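PDB 3F9S: putative polyketide cyclase from Acidithiobacillus ferrooxidans, which is of unconfirmed function but, as a SnoaL-like member of the NTF2 clan, probably acts as a lyase that cyclises a polyketide-like substrate. Local coordinates for residues Asp44-Arg49 / Val60-Ala65. Sequence-based numbering, arbitrary orientation.
Sequences DPWEGR and VKTLRA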
ATOM      1  N   ASP A  44      11.756  -5.442  -1.210  1.00 28.39           N
ATOM      2  CA  ASP A  44      12.429  -5.606   0.057  1.00 28.03           C
ATOM      3  C   ASP A  44      13.323  -6.829  -0.072  1.00 27.73           C
ATOM      4  O   ASP A  44      12.855  -7.884  -0.506  1.00 27.72           O
ATOM      5  CB  ASP A  44      11.456  -5.795   1.212  1.00 27.93           C
ATOM      6  CG  ASP A  44      12.133  -5.646   2.530  1.00 31.72           C
ATOM      7  OD1 ASP A  44      12.635  -6.669   2.996  1.00 32.81           O
ATOM      8  OD2 ASP A  44      12.258  -4.506   3.032  1.00 32.67           O
ATOM      9  N   PRO A  45      14.612  -6.697   0.278  1.00 28.66           N
ATOM     10  CA  PRO A  45      15.501  -7.860   0.204  1.00 29.22           C
ATOM     11  C   PRO A  45      15.049  -9.076   1.024  1.00 28.44           C
ATOM     12  O   PRO A  45      15.357 -10.207   0.656  1.00 29.65           O
ATOM     13  CB  PRO A  45      16.828  -7.320   0.734  1.00 30.03           C
ATOM     14  CG  PRO A  45      16.752  -5.887   0.574  1.00 31.07           C
ATOM     15  CD  PRO A  45      15.332  -5.497   0.744  1.00 30.89           C
ATOM     16  N   TRP A  46      14.289  -8.833   2.089  1.00 28.91           N
ATOM     17  CA  TRP A  46      13.759  -9.871   2.976  1.00 28.50           C
ATOM     18  C   TRP A  46      12.356 -10.341   2.603  1.00 28.31           C
ATOM     19  O   TRP A  46      11.762 -11.129   3.341  1.00 27.91           O
ATOM     20  CB  TRP A  46      13.756  -9.357   4.428  1.00 29.53           C
ATOM     21  CG  TRP A  46      15.127  -9.097   4.940  1.00 27.55           C
ATOM     22  CD1 TRP A  46      15.897  -9.979   5.624  1.00 31.74           C
ATOM     23  CD2 TRP A  46      15.925  -7.913   4.770  1.00 28.65           C
ATOM     24  NE1 TRP A  46      17.099  -9.422   5.925  1.00 30.83           N
ATOM     25  CE2 TRP A  46      17.154  -8.153   5.412  1.00 34.94           C
ATOM     26  CE3 TRP A  46      15.723  -6.674   4.143  1.00 31.21           C
ATOM     27  CZ2 TRP A  46      18.187  -7.201   5.451  1.00 31.69           C
ATOM     28  CZ3 TRP A  46      16.756  -5.729   4.180  1.00 29.47           C
ATOM     29  CH2 TRP A  46      17.964  -6.006   4.835  1.00 30.20           C
ATOM     30  N   GLU A  47      11.806  -9.871   1.484  1.00 27.55           N
ATOM     31  CA  GLU A  47      10.468 -10.282   1.094  1.00 26.89           C
ATOM     32  C   GLU A  47      10.360 -11.799   1.003  1.00 27.15           C
ATOM     33  O   GLU A  47      11.230 -12.464   0.457  1.00 26.43           O
ATOM     34  CB  GLU A  47      10.048  -9.676  -0.223  1.00 26.73           C
ATOM     35  CG  GLU A  47       8.550  -9.786  -0.440  1.00 26.13           C
ATOM     36  CD  GLU A  47       8.154  -9.216  -1.755  1.00 23.35           C
ATOM     37  OE1 GLU A  47       8.889  -9.426  -2.741  1.00 26.96           O
ATOM     38  OE2 GLU A  47       7.098  -8.573  -1.790  1.00 24.82           O
ATOM     39  N   GLY A  48       9.305 -12.326   1.613  1.00 28.01           N
ATOM     40  CA  GLY A  48       9.057 -13.736   1.681  1.00 28.77           C
ATOM     41  C   GLY A  48       9.802 -14.453   2.783  1.00 30.36           C
ATOM     42  O   GLY A  48       9.529 -15.622   3.002  1.00 32.87           O
ATOM     43  N   ARG A  49      10.701 -13.778   3.496  1.00 30.10           N
ATOM     44  CA  ARG A  49      11.518 -14.440   4.493  1.00 31.71           C
ATOM     45  C   ARG A  49      10.876 -14.414   5.862  1.00 29.33           C
ATOM     46  O   ARG A  49      10.175 -13.466   6.210  1.00 28.17           O
ATOM     47  CB  ARG A  49      12.900 -13.810   4.610  1.00 32.34           C
ATOM     48  CG  ARG A  49      13.763 -13.941   3.366  1.00 36.48           C
ATOM     49  CD  ARG A  49      15.179 -13.485   3.684  1.00 37.79           C
ATOM     50  NE  ARG A  49      15.788 -14.290   4.751  1.00 45.56           N
ATOM     51  CZ  ARG A  49      16.874 -13.968   5.461  1.00 48.01           C
ATOM     52  NH1 ARG A  49      17.548 -12.835   5.257  1.00 50.68           N
ATOM     53  NH2 ARG A  49      17.297 -14.807   6.411  1.00 53.27           N
ATOM     54  N   VAL A  60      16.041  -3.764  10.051  1.00 23.59           N
ATOM     55  CA  VAL A  60      15.833  -2.381  10.494  1.00 24.67           C
ATOM     56  C   VAL A  60      17.109  -1.581  10.298  1.00 24.91           C
ATOM     57  O   VAL A  60      17.069  -0.482   9.746  1.00 26.36           O
ATOM     58  CB  VAL A  60      15.405  -2.253  11.951  1.00 25.07           C
ATOM     59  CG1 VAL A  60      15.104  -0.756  12.257  1.00 25.54           C
ATOM     60  CG2 VAL A  60      14.179  -3.096  12.224  1.00 23.83           C
ATOM     61  N   LYS A  61      18.237  -2.155  10.698  1.00 23.48           N
ATOM     62  CA  LYS A  61      19.522  -1.472  10.572  1.00 24.07           C
ATOM     63  C   LYS A  61      19.814  -1.084   9.124  1.00 24.02           C
ATOM     64  O   LYS A  61      20.278   0.025   8.873  1.00 24.57           O
ATOM     65  CB  LYS A  61      20.668  -2.307  11.125  1.00 24.17           C
ATOM     66  CG  LYS A  61      20.630  -2.545  12.636  1.00 26.81           C
ATOM     67  CD  LYS A  61      21.762  -3.503  13.019  1.00 26.60           C
ATOM     68  CE  LYS A  61      21.529  -4.178  14.351  1.00 32.93           C
ATOM     69  NZ  LYS A  61      22.645  -5.138  14.646  1.00 28.43           N
ATOM     70  N   THR A  62      19.532  -1.992   8.189  1.00 23.26           N
ATOM     71  CA  THR A  62      19.778  -1.729   6.765  1.00 24.85           C
ATOM     72  C   THR A  62      18.874  -0.639   6.225  1.00 27.05           C
ATOM     73  O   THR A  62      19.346   0.299   5.596  1.00 28.61           O
ATOM     74  CB  THR A  62      19.600  -2.995   5.940  1.00 24.22           C
ATOM     75  OG1 THR A  62      20.722  -3.813   6.219  1.00 26.13           O
ATOM     76  CG2 THR A  62      19.609  -2.726   4.446  1.00 28.70           C
ATOM     77  N   LEU A  63      17.585  -0.779   6.487  1.00 27.99           N
ATOM     78  CA  LEU A  63      16.615   0.201   6.023  1.00 30.96           C
ATOM     79  C   LEU A  63      16.814   1.554   6.695  1.00 31.37           C
ATOM     80  O   LEU A  63      16.733   2.592   6.035  1.00 34.40           O
ATOM     81  CB  LEU A  63      15.198  -0.313   6.225  1.00 30.74           C
ATOM     82  CG  LEU A  63      14.667  -1.350   5.237  1.00 32.99           C
ATOM     83  CD1 LEU A  63      15.585  -2.519   4.957  1.00 39.67           C
ATOM     84  CD2 LEU A  63      13.316  -1.854   5.749  1.00 34.43           C
ATOM     85  N   ARG A  64      17.100   1.562   7.993  1.00 31.90           N
ATOM     86  CA  ARG A  64      17.331   2.828   8.706  1.00 32.59           C
ATOM     87  C   ARG A  64      18.585   3.517   8.175  1.00 31.11           C
ATOM     88  O   ARG A  64      18.564   4.719   7.972  1.00 30.82           O
ATOM     89  CB  ARG A  64      17.394   2.652  10.232  1.00 34.35           C
ATOM     90  CG  ARG A  64      16.006   2.430  10.909  1.00 36.41           C
ATOM     91  CD  ARG A  64      15.260   3.735  11.176  1.00 39.88           C
ATOM     92  NE  ARG A  64      16.086   4.610  12.010  1.00 41.62           N
ATOM     93  CZ  ARG A  64      15.894   5.903  12.251  1.00 41.70           C
ATOM     94  NH1 ARG A  64      14.884   6.572  11.719  1.00 38.46           N
ATOM     95  NH2 ARG A  64      16.751   6.553  13.039  1.00 46.21           N
ATOM     96  N   ALA A  65      19.652   2.758   7.919  1.00 28.02           N
ATOM     97  CA  ALA A  65      20.898   3.313   7.401  1.00 26.22           C
ATOM     98  C   ALA A  65      20.762   4.072   6.080  1.00 25.62           C
ATOM     99  O   ALA A  65      21.494   5.021   5.851  1.00 24.60           O
ATOM    100  CB  ALA A  65      21.955   2.221   7.254  1.00 25.87           C
TER
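Trp-46 and Asp-44 reach from the turn that joins strands 36-40 and 50-51 to Thr-62 and Leu-63 on helix 53-66, at the surface of this SnoaL-like, NTF2-type alpha+beta fold. Two overlapping beta turns shape the loop, type I from Asp-44 to Glu-47 and type II from Trp-46 to Arg-49, and the first also contains an Asx turn. Along the helix, Val-60 faces away from the loop and packs instead on Val-19 and Trp-20 of helix 8-21. Within 60-65, Thr-62 is the first to meet the loop: its CB lies 3.6 Å from Trp-46 CH2, at the outer corner of the benzo ring. Its methyl CG2, anti to the backbone N (OG1 taking the place beside that N, chi1 -73°), comes in at the ring's edge, in the plane of the indole, 3.7 Å from Trp-46 CH2. One residue on, Leu-63 sends its two methyls to different partners. CD1 approaches the same ring obliquely, 3.5 Å from Trp-46 CZ3; Leu-63 and the indole point in opposite senses and pass alongside each other. CD2 rests 3.9 Å from Asp-44 OD2, a van der Waals contact of a methyl with a carboxylate oxygen that also forms a salt bridge with Arg-59, one helical turn before Leu-63. Replacing Asp-44 by an alanine would probably leave Arg-59 without this carboxylate mate and deprive the Trp-46 N-H of its side-chain acceptor, so the turn presenting the indole could shift. Pro-45 CB covers part of one face of the indole, 3.6 Å from the ring plane and off its centre. The Asx bond itself runs 2.9 Å from Trp-46 N to Asp-44 OD1, bent to 144° at the hydrogen and reaching the oxygen's anti side 32° out of the carboxylate plane.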